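Local coordinates for uncharacterized protein (Bombyx mori, PDB 5AZ0), which probably reduces carbonyl compounds with the help of a nicotinamide cofactor, as an aldo-keto reductase built on a TIM barrel, at residues Tyr22-Gly27 / Tyr75-Glu80; Met140-Glu145 / Gln319-Tyr324; Leu202-Ala207 / Gly309-Arg314. All coordinates share one frame; numbering follows the deposited sequence.

Contact 1 of 3, residues Tyr22-Gly27 / Tyr75-Glu80. With ACT (acetate ion), chain F.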
loop_
_atom_site.group_PDB
_atom_site.type_symbol
_atom_site.label_atom_id
_atom_site.label_comp_id
_atom_site.label_asym_id
_atom_site.label_seq_id
_atom_site.Cartn_x
_atom_site.Cartn_y
_atom_site.Cartn_z
ATOM N N TYR A 22 -1.223 -2.539 -8.308
ATOM C CA TYR A 22 -1.763 -1.363 -8.940
ATOM C C TYR A 22 -2.441 -0.483 -7.891
ATOM O O TYR A 22 -3.469 -0.836 -7.338
ATOM C CB TYR A 22 -2.741 -1.790 -10.106
ATOM C CG TYR A 22 -3.312 -0.649 -10.896
ATOM C CD1 TYR A 22 -4.429 0.054 -10.451
ATOM C CD2 TYR A 22 -2.732 -0.262 -12.093
ATOM C CE1 TYR A 22 -4.947 1.122 -11.196
ATOM C CE2 TYR A 22 -3.240 0.805 -12.828
ATOM C CZ TYR A 22 -4.344 1.462 -12.402
ATOM O OH TYR A 22 -4.751 2.542 -13.135
ATOM N N GLY A 23 -1.869 0.677 -7.617
ATOM C CA GLY A 23 -2.421 1.618 -6.677
ATOM C C GLY A 23 -3.664 2.371 -7.178
ATOM O O GLY A 23 -3.787 2.661 -8.365
ATOM N N THR A 24 -4.590 2.659 -6.274
ATOM C CA THR A 24 -5.871 3.246 -6.634
ATOM C C THR A 24 -6.223 4.501 -5.845
ATOM O O THR A 24 -7.360 4.992 -5.947
ATOM C CB THR A 24 -7.003 2.229 -6.509
ATOM O OG1 THR A 24 -7.242 1.863 -5.150
ATOM C CG2 THR A 24 -6.746 1.002 -7.349
ATOM N N TRP A 25 -5.276 5.021 -5.061
ATOM C CA TRP A 25 -5.520 6.263 -4.332
ATOM C C TRP A 25 -5.111 7.503 -5.130
ATOM O O TRP A 25 -3.929 7.684 -5.482
ATOM C CB TRP A 25 -4.685 6.259 -3.087
ATOM C CG TRP A 25 -4.671 7.512 -2.315
ATOM C CD1 TRP A 25 -3.540 8.100 -1.743
ATOM C CD2 TRP A 25 -5.786 8.295 -1.896
ATOM N NE1 TRP A 25 -3.909 9.190 -1.009
ATOM C CE2 TRP A 25 -5.270 9.356 -1.089
ATOM C CE3 TRP A 25 -7.163 8.226 -2.121
ATOM C CZ2 TRP A 25 -6.096 10.343 -0.501
ATOM C CZ3 TRP A 25 -7.977 9.226 -1.583
ATOM C CH2 TRP A 25 -7.439 10.267 -0.747
ATOM N N LEU A 26 -6.063 8.367 -5.365
ATOM C CA LEU A 26 -5.858 9.521 -6.251
ATOM C C LEU A 26 -5.310 10.763 -5.549
ATOM O O LEU A 26 -4.780 11.644 -6.209
ATOM C CB LEU A 26 -7.146 9.837 -7.035
ATOM C CG LEU A 26 -7.415 8.798 -8.124
ATOM C CD1 LEU A 26 -8.687 9.144 -8.860
ATOM C CD2 LEU A 26 -6.291 8.616 -9.123
ATOM N N GLY A 27 -5.388 10.818 -4.237
ATOM C CA GLY A 27 -4.817 11.917 -3.482
ATOM C C GLY A 27 -5.849 12.967 -3.083
ATOM O O GLY A 27 -6.996 13.006 -3.599
ATOM N N TYR A 75 -10.374 5.395 -0.356
ATOM C CA TYR A 75 -10.023 5.872 -1.681
ATOM C C TYR A 75 -11.205 6.192 -2.606
ATOM O O TYR A 75 -10.993 6.660 -3.719
ATOM C CB TYR A 75 -9.094 4.901 -2.353
ATOM C CG TYR A 75 -7.793 4.562 -1.597
ATOM C CD1 TYR A 75 -7.299 5.340 -0.541
ATOM C CD2 TYR A 75 -7.070 3.460 -1.987
ATOM C CE1 TYR A 75 -6.115 4.997 0.109
ATOM C CE2 TYR A 75 -5.889 3.110 -1.357
ATOM C CZ TYR A 75 -5.396 3.865 -0.319
ATOM O OH TYR A 75 -4.222 3.420 0.270
ATOM N N ARG A 76 -12.418 5.913 -2.143
ATOM C CA ARG A 76 -13.674 6.379 -2.724
ATOM C C ARG A 76 -14.098 5.578 -3.938
ATOM O O ARG A 76 -15.238 5.588 -4.244
ATOM C CB ARG A 76 -13.702 7.904 -3.096
ATOM C CG ARG A 76 -13.870 8.871 -1.915
ATOM C CD ARG A 76 -12.585 9.538 -1.555
ATOM N NE ARG A 76 -12.783 10.695 -0.698
ATOM C CZ ARG A 76 -12.141 10.944 0.452
ATOM N NH1 ARG A 76 -11.194 10.105 0.983
ATOM N NH2 ARG A 76 -12.428 12.075 1.099
ATOM N N VAL A 77 -13.198 4.854 -4.564
ATOM C CA VAL A 77 -13.414 4.286 -5.858
ATOM C C VAL A 77 -13.686 2.768 -5.838
ATOM O O VAL A 77 -13.609 2.138 -6.883
ATOM C CB VAL A 77 -12.205 4.608 -6.794
ATOM C CG1 VAL A 77 -12.168 6.109 -7.043
ATOM C CG2 VAL A 77 -10.842 4.116 -6.225
ATOM N N GLU A 78 -13.996 2.156 -4.690
ATOM C CA GLU A 78 -14.219 0.682 -4.693
ATOM C C GLU A 78 -15.317 0.252 -5.681
ATOM O O GLU A 78 -15.142 -0.744 -6.404
ATOM C CB GLU A 78 -14.553 0.171 -3.290
ATOM C CG GLU A 78 -13.363 0.250 -2.297
ATOM C CD GLU A 78 -13.784 0.048 -0.858
ATOM O OE1 GLU A 78 -14.732 0.729 -0.463
ATOM O OE2 GLU A 78 -13.188 -0.796 -0.113
ATOM N N PRO A 79 -16.452 0.997 -5.751
ATOM C CA PRO A 79 -17.529 0.563 -6.725
ATOM C C PRO A 79 -16.999 0.514 -8.142
ATOM O O PRO A 79 -17.124 -0.488 -8.833
ATOM C CB PRO A 79 -18.640 1.617 -6.496
ATOM C CG PRO A 79 -18.371 2.109 -5.093
ATOM C CD PRO A 79 -16.879 2.202 -5.024
ATOM N N GLU A 80 -16.240 1.523 -8.533
ATOM C CA GLU A 80 -15.706 1.545 -9.897
ATOM C C GLU A 80 -14.646 0.470 -10.133
ATOM O O GLU A 80 -14.552 -0.107 -11.233
ATOM C CB GLU A 80 -15.112 2.912 -10.224
ATOM C CG GLU A 80 -16.102 4.082 -10.248
ATOM C CD GLU A 80 -16.293 4.811 -8.894
ATOM O OE1 GLU A 80 -16.249 4.224 -7.772
ATOM O OE2 GLU A 80 -16.524 6.020 -8.944
HETATM C C ACT F . -2.505 3.007 -3.330
HETATM O O ACT F . -2.417 4.014 -4.061
HETATM O OXT ACT F . -3.301 2.069 -3.531
HETATM C CH3 ACT F . -1.591 2.914 -2.152
HETATM O O HOH W 1 -8.728 7.263 -5.182
#
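One water is gripped by three backbone groups: it donates to Thr-24 O and to Tyr-75 O, 2.8 Å from each, and accepts the N-H of Leu-26. No direct hydrogen bond links 22-27 with 75-80, and most of the direct contact is aromatic packing. Trp-25 CB sits over the middle of the Tyr-75 ring, 3.5 Å from its centroid and 3° off the normal. With CG anti to the backbone N (chi1 172°), the indole continues as an offset stack, its five-membered ring and the phenol inclined by 25°. The tightest approach is Trp-25 CE3 to Tyr-75 CD1, 3.3 Å, while Gly-27 N covers the opposite indole face. Thr-24 OG1 comes to the edge of the phenol, 3.5 Å from Tyr-75 CD2, but its polar partners are Asp-70 O and Thr-71 OG1. The branched Val-77 sets CG2 against Thr-24 O. An acetate ion, probably from the crystallisation liquor, accepts from Thr-24 N (OXT, 3.1 Å) and Trp-25 N (O, 3.2 Å); Gly-23 CA lies close to OXT. Tyr-75 OH is hydrogen-bonded to Lys-104 NZ, a pairing like that in the catalytic tetrad of aldo-keto reductases. The stack, the threonine at the edge and the bond to Lys-104 NZ probably hold the phenol's orientation, while the water joins the two backbones and the N-H pair offers a small anion a place beside the ring.

Contact 2 of 3, residues Met140-Glu145 / Gln319-Tyr324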
loop_
_atom_site.group_PDB
_atom_site.type_symbol
_atom_site.label_atom_id
_atom_site.label_comp_id
_atom_site.label_asym_id
_atom_site.label_seq_id
_atom_site.Cartn_x
_atom_site.Cartn_y
_atom_site.Cartn_z
ATOM N N MET A 140 -4.424 4.413 14.588
ATOM C CA MET A 140 -5.263 5.342 15.396
ATOM C C MET A 140 -6.760 4.984 15.235
ATOM O O MET A 140 -7.191 4.464 14.195
ATOM C CB MET A 140 -5.049 6.804 15.008
ATOM C CG MET A 140 -3.609 7.232 14.960
ATOM S SD MET A 140 -2.780 7.026 13.389
ATOM C CE MET A 140 -3.651 8.008 12.179
ATOM N N SER A 141 -7.497 5.266 16.297
ATOM C CA SER A 141 -8.926 5.135 16.389
ATOM C C SER A 141 -9.516 6.534 16.611
ATOM O O SER A 141 -9.399 7.075 17.709
ATOM C CB SER A 141 -9.256 4.254 17.555
ATOM O OG SER A 141 -8.906 4.864 18.823
ATOM N N ILE A 142 -10.101 7.081 15.564
ATOM C CA ILE A 142 -10.585 8.441 15.468
ATOM C C ILE A 142 -12.023 8.514 14.912
ATOM O O ILE A 142 -12.275 8.075 13.764
ATOM C CB ILE A 142 -9.671 9.289 14.543
ATOM C CG1 ILE A 142 -8.222 9.161 15.064
ATOM C CG2 ILE A 142 -10.099 10.757 14.518
ATOM C CD1 ILE A 142 -7.198 9.879 14.247
ATOM N N SER A 143 -12.940 9.153 15.659
ATOM C CA SER A 143 -14.328 9.334 15.179
ATOM C C SER A 143 -14.370 10.183 13.935
ATOM O O SER A 143 -13.414 10.866 13.555
ATOM C CB SER A 143 -15.289 9.918 16.253
ATOM O OG SER A 143 -15.175 11.346 16.282
ATOM N N GLN A 144 -15.508 10.151 13.258
ATOM C CA GLN A 144 -15.716 11.003 12.095
ATOM C C GLN A 144 -15.673 12.488 12.459
ATOM O O GLN A 144 -15.535 13.313 11.573
ATOM C CB GLN A 144 -17.143 10.688 11.435
ATOM C CG GLN A 144 -17.403 9.185 11.133
ATOM C CD GLN A 144 -18.012 8.313 12.285
ATOM O OE1 GLN A 144 -17.624 8.313 13.540
ATOM N NE2 GLN A 144 -18.985 7.504 11.843
ATOM N N GLU A 145 -15.882 12.841 13.740
ATOM C CA GLU A 145 -15.748 14.240 14.150
ATOM C C GLU A 145 -14.349 14.599 14.713
ATOM O O GLU A 145 -14.151 15.715 15.120
ATOM C CB GLU A 145 -16.840 14.587 15.156
ATOM C CG GLU A 145 -18.230 14.618 14.486
ATOM C CD GLU A 145 -18.838 13.239 14.306
ATOM O OE1 GLU A 145 -18.623 12.342 15.167
ATOM O OE2 GLU A 145 -19.558 13.055 13.304
ATOM N N GLN A 319 -0.815 13.740 14.623
ATOM C CA GLN A 319 0.171 13.665 15.772
ATOM C C GLN A 319 -0.394 13.602 17.160
ATOM O O GLN A 319 0.086 12.796 17.950
ATOM C CB GLN A 319 1.213 14.774 15.780
ATOM C CG GLN A 319 2.074 14.848 14.524
ATOM C CD GLN A 319 3.372 15.663 14.698
ATOM O OE1 GLN A 319 4.369 15.411 14.008
ATOM N NE2 GLN A 319 3.341 16.664 15.589
ATOM N N PRO A 320 -1.431 14.403 17.471
ATOM C CA PRO A 320 -1.980 14.357 18.860
ATOM C C PRO A 320 -2.779 13.109 19.221
ATOM O O PRO A 320 -3.200 12.980 20.383
ATOM C CB PRO A 320 -2.929 15.564 18.936
ATOM C CG PRO A 320 -2.809 16.269 17.649
ATOM C CD PRO A 320 -2.070 15.427 16.638
ATOM N N TYR A 321 -3.002 12.172 18.275
ATOM C CA TYR A 321 -3.872 10.990 18.587
ATOM C C TYR A 321 -3.080 9.883 19.164
ATOM O O TYR A 321 -1.952 9.662 18.783
ATOM C CB TYR A 321 -4.664 10.570 17.310
ATOM C CG TYR A 321 -5.676 11.631 16.979
ATOM C CD1 TYR A 321 -5.337 12.700 16.241
ATOM C CD2 TYR A 321 -6.987 11.539 17.483
ATOM C CE1 TYR A 321 -6.248 13.723 16.025
ATOM C CE2 TYR A 321 -7.923 12.527 17.271
ATOM C CZ TYR A 321 -7.549 13.616 16.560
ATOM O OH TYR A 321 -8.468 14.602 16.325
ATOM N N GLU A 322 -3.657 9.131 20.070
ATOM C CA GLU A 322 -2.981 7.959 20.527
ATOM C C GLU A 322 -2.674 6.992 19.331
ATOM O O GLU A 322 -3.424 6.919 18.331
ATOM C CB GLU A 322 -3.785 7.306 21.634
ATOM C CG GLU A 322 -3.763 8.169 22.921
ATOM C CD GLU A 322 -4.351 7.545 24.182
ATOM O OE1 GLU A 322 -4.800 6.359 24.192
ATOM O OE2 GLU A 322 -4.377 8.293 25.180
ATOM N N ASN A 323 -1.516 6.344 19.390
ATOM C CA ASN A 323 -1.052 5.409 18.347
ATOM C C ASN A 323 -0.657 6.031 17.028
ATOM O O ASN A 323 -0.264 5.323 16.080
ATOM C CB ASN A 323 -2.055 4.256 18.168
ATOM C CG ASN A 323 -2.099 3.343 19.353
ATOM O OD1 ASN A 323 -3.151 3.056 19.947
ATOM N ND2 ASN A 323 -0.986 2.781 19.644
ATOM N N TYR A 324 -0.616 7.355 16.954
ATOM C CA TYR A 324 0.071 7.959 15.856
ATOM C C TYR A 324 1.465 7.343 15.741
ATOM O O TYR A 324 2.183 7.239 16.752
ATOM C CB TYR A 324 0.257 9.412 16.077
ATOM C CG TYR A 324 0.995 10.117 14.963
ATOM C CD1 TYR A 324 0.358 10.458 13.780
ATOM C CD2 TYR A 324 2.306 10.538 15.125
ATOM C CE1 TYR A 324 0.999 11.137 12.757
ATOM C CE2 TYR A 324 2.960 11.237 14.135
ATOM C CZ TYR A 324 2.322 11.544 12.941
ATOM O OH TYR A 324 2.976 12.284 11.936
HETATM O O HOH W 2 -6.175 6.689 18.645
HETATM O O HOH W 3 -5.793 4.350 19.712
#
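A type II beta turn running from Tyr-321 to Tyr-324, in the C-terminal loop of this TIM-barrel fold, packs against Met-140 and Ile-142 in the loop that follows barrel strand 133-136. In aldo-keto reductases such loops frame the mouth of the barrel, and the C-terminal one commonly shapes substrate choice. The turn is closed by Tyr-324 N bonding to Tyr-321 O. Its third position requires a positive phi (70°), which asparagine tolerates well, and Asn-323 fills it. The flexible Met-140 lies against the turn's backbone: CG is 3.4 Å from Glu-322 O and 3.6 Å from Tyr-324 N. Bends at chi2 (90°) and chi3 let the thioether follow this surface, with SD near Tyr-324 CA. Ile-142 meets Tyr-321 nearly at a right angle. Its CD1, extended by a chi2 of 178°, lies over one ring face in a CH-pi contact, 3.8 Å from the centroid, while CG2 approaches Tyr-321 CE2. The far end of that ring is tied down by a hydrogen bond from Tyr-321 OH to Gly-146 O, and Glu-322 N is held by Asp-148 OD2, so the turn is secured to the same loop further along. Solvent adds two links: one water accepts from Ser-141 N at 3.0 Å and lies 2.8 Å from Glu-322 O, and another lies between Ser-141 OG, 3.3 Å away, and Asn-323 OD1, 3.0 Å away.

Contact 3 of 3, residues Leu202-Ala207 / Gly309-Arg314; sequences LNLSQA and GFRTVR. With ACT (acetate ion), chain G; ACT (acetate ion), chain D.
Gly-309 meets Asn-203 through a weak hydrogen bond from Gly-309 N to Asn-203 O, 3.0 Å long and bent to 125°; its positive phi suits glycine. Phe-310 follows with its CB beside Asn-203 CB and its O 3.6 Å from Leu-204 CB, while its ring turns away and carries over one face the methyl of an acetate, probably from the crystallisation liquor like the second one. That same acetate accepts from Arg-311 N. Arg-311 CG stands anti to the backbone N (chi1 -175°), and a bend at chi3 brings the guanidinium against Leu-204, whose CD2 lies over one face, 3.6 Å from NH1. A branched, apolar leucine suits that flat face and leaves the N-H edge to polar partners. There, Arg-311 NH1 (3.1 Å) and Gln-206 NE2 (2.9 Å) both donate to atom O of the second acetate, and Gln-206 NE2 also reaches Glu-199 O. The backbone N atoms of Thr-312 and Val-313 both bond to the carboxylate of Glu-199. Arg-314 closes the run by clasping the first acetate with two prongs, NE to OXT at 2.6 Å and NH2 to O at 2.9 Å, while Arg-311 CD packs on one face of its guanidinium. A leucine in place of Arg-314 would probably leave this acetate without its charged partner, held chiefly by Arg-311 N. The contact thus joins the loop between strand 195-199 and helix 207-215, where Gln-206 is at the N-cap position, to the segment that follows helix 297-304, with Leu-202 resting on helix 259-269.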
loop_
_atom_site.group_PDB
_atom_site.type_symbol
_atom_site.label_atom_id
_atom_site.label_comp_id
_atom_site.label_asym_id
_atom_site.label_seq_id
_atom_site.Cartn_x
_atom_site.Cartn_y
_atom_site.Cartn_z
ATOM N N LEU A 202 13.593 5.618 -1.717
ATOM C CA LEU A 202 15.048 5.741 -1.634
ATOM C C LEU A 202 15.529 6.663 -0.455
ATOM O O LEU A 202 16.580 6.424 0.082
ATOM C CB LEU A 202 15.622 6.126 -2.977
ATOM C CG LEU A 202 15.487 5.049 -4.020
ATOM C CD1 LEU A 202 15.751 5.662 -5.374
ATOM C CD2 LEU A 202 16.425 3.864 -3.758
ATOM N N ASN A 203 14.714 7.628 -0.057
ATOM C CA ASN A 203 14.979 8.508 1.045
ATOM C C ASN A 203 14.504 8.010 2.388
ATOM O O ASN A 203 15.028 8.503 3.409
ATOM C CB ASN A 203 14.339 9.885 0.816
ATOM C CG ASN A 203 14.889 10.585 -0.426
ATOM O OD1 ASN A 203 14.171 11.228 -1.158
ATOM N ND2 ASN A 203 16.169 10.417 -0.678
ATOM N N LEU A 204 13.487 7.099 2.402
ATOM C CA LEU A 204 12.972 6.509 3.621
ATOM C C LEU A 204 13.049 4.996 3.549
ATOM O O LEU A 204 12.060 4.297 3.239
ATOM C CB LEU A 204 11.554 6.949 3.855
ATOM C CG LEU A 204 10.947 6.671 5.240
ATOM C CD1 LEU A 204 11.480 7.677 6.252
ATOM C CD2 LEU A 204 9.397 6.755 5.220
ATOM N N SER A 205 14.209 4.463 3.847
ATOM C CA SER A 205 14.412 3.021 3.710
ATOM C C SER A 205 13.684 2.171 4.736
ATOM O O SER A 205 13.525 0.991 4.486
ATOM C CB SER A 205 15.913 2.673 3.842
ATOM O OG SER A 205 16.311 2.775 5.224
ATOM N N GLN A 206 13.404 2.715 5.926
ATOM C CA GLN A 206 12.851 1.979 7.100
ATOM C C GLN A 206 13.546 0.658 7.372
ATOM O O GLN A 206 12.921 -0.395 7.605
ATOM C CB GLN A 206 11.314 1.827 6.979
ATOM C CG GLN A 206 10.702 3.181 6.719
ATOM C CD GLN A 206 9.476 3.447 7.503
ATOM O OE1 GLN A 206 9.514 3.490 8.731
ATOM N NE2 GLN A 206 8.370 3.663 6.811
ATOM N N ALA A 207 14.873 0.713 7.328
ATOM C CA ALA A 207 15.646 -0.496 7.429
ATOM C C ALA A 207 15.338 -1.315 8.663
ATOM O O ALA A 207 15.131 -2.524 8.568
ATOM C CB ALA A 207 17.188 -0.214 7.309
ATOM N N GLY A 309 15.940 9.607 6.008
ATOM C CA GLY A 309 14.846 9.819 6.904
ATOM C C GLY A 309 13.752 10.773 6.447
ATOM O O GLY A 309 12.818 10.974 7.204
ATOM N N PHE A 310 13.806 11.292 5.232
ATOM C CA PHE A 310 12.761 12.202 4.728
ATOM C C PHE A 310 11.447 11.422 4.380
ATOM O O PHE A 310 11.438 10.567 3.488
ATOM C CB PHE A 310 13.261 12.907 3.452
ATOM C CG PHE A 310 12.327 13.983 2.966
ATOM C CD1 PHE A 310 11.250 13.680 2.123
ATOM C CD2 PHE A 310 12.509 15.322 3.362
ATOM C CE1 PHE A 310 10.335 14.679 1.733
ATOM C CE2 PHE A 310 11.614 16.333 2.959
ATOM C CZ PHE A 310 10.527 16.016 2.144
ATOM N N ARG A 311 10.369 11.722 5.081
ATOM C CA ARG A 311 9.119 10.984 4.992
ATOM C C ARG A 311 8.160 11.802 4.110
ATOM O O ARG A 311 7.798 12.931 4.433
ATOM C CB ARG A 311 8.569 10.797 6.387
ATOM C CG ARG A 311 7.328 9.941 6.411
ATOM C CD ARG A 311 6.821 9.846 7.806
ATOM N NE ARG A 311 7.664 9.000 8.634
ATOM C CZ ARG A 311 7.671 7.667 8.621
ATOM N NH1 ARG A 311 6.863 6.966 7.786
ATOM N NH2 ARG A 311 8.507 7.010 9.455
ATOM N N THR A 312 7.840 11.249 2.953
ATOM C CA THR A 312 6.922 11.880 1.987
ATOM C C THR A 312 5.522 12.060 2.550
ATOM O O THR A 312 4.908 13.068 2.296
ATOM C CB THR A 312 6.879 11.044 0.708
ATOM O OG1 THR A 312 8.208 10.968 0.146
ATOM C CG2 THR A 312 5.894 11.626 -0.281
ATOM N N VAL A 313 5.039 11.093 3.351
ATOM C CA VAL A 313 3.630 11.102 3.867
ATOM C C VAL A 313 3.595 11.221 5.393
ATOM O O VAL A 313 3.856 10.253 6.109
ATOM C CB VAL A 313 2.839 9.830 3.395
ATOM C CG1 VAL A 313 1.430 9.793 3.991
ATOM C CG2 VAL A 313 2.767 9.759 1.869
ATOM N N ARG A 314 3.310 12.417 5.892
ATOM C CA ARG A 314 3.450 12.709 7.335
ATOM C C ARG A 314 2.287 13.571 7.705
ATOM O O ARG A 314 2.307 14.778 7.590
ATOM C CB ARG A 314 4.793 13.376 7.684
ATOM C CG ARG A 314 4.982 13.613 9.200
ATOM C CD ARG A 314 6.239 14.449 9.533
ATOM N NE ARG A 314 7.467 13.730 9.191
ATOM C CZ ARG A 314 8.112 12.868 9.971
ATOM N NH1 ARG A 314 7.687 12.595 11.191
ATOM N NH2 ARG A 314 9.226 12.303 9.530
HETATM C C ACT G . 9.598 14.617 6.790
HETATM O O ACT G . 10.445 13.808 7.315
HETATM O OXT ACT G . 8.343 14.678 6.975
HETATM C CH3 ACT G . 10.093 15.568 5.795
HETATM C C ACT D . 6.042 3.579 9.812
HETATM O O ACT D . 6.088 4.084 8.582
HETATM O OXT ACT D . 5.179 2.770 10.257
HETATM C CH3 ACT D . 7.030 3.905 10.896
#

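How the contacts relate
From the N terminus, contact 1 closes first, bringing the end of the first barrel strand, 22-23, to the start of helix 78-90 around a loop that includes helix 51-64 and strand 68-70. Contact 2 then opens after strand 133-136 and closes only in the C-terminal loop, enclosing much of the remaining barrel. Contact 3 is nested inside it, joining the loop before helix 207-215 to the start of that C-terminal segment. The C-terminal segment is therefore held at two places, and contacts 2 and 3 touch where Tyr-324 OH packs against Arg-314 CG, 3.6 Å away. Contact 1 touches neither; its nearest atoms lie about 7 Å from contact 3.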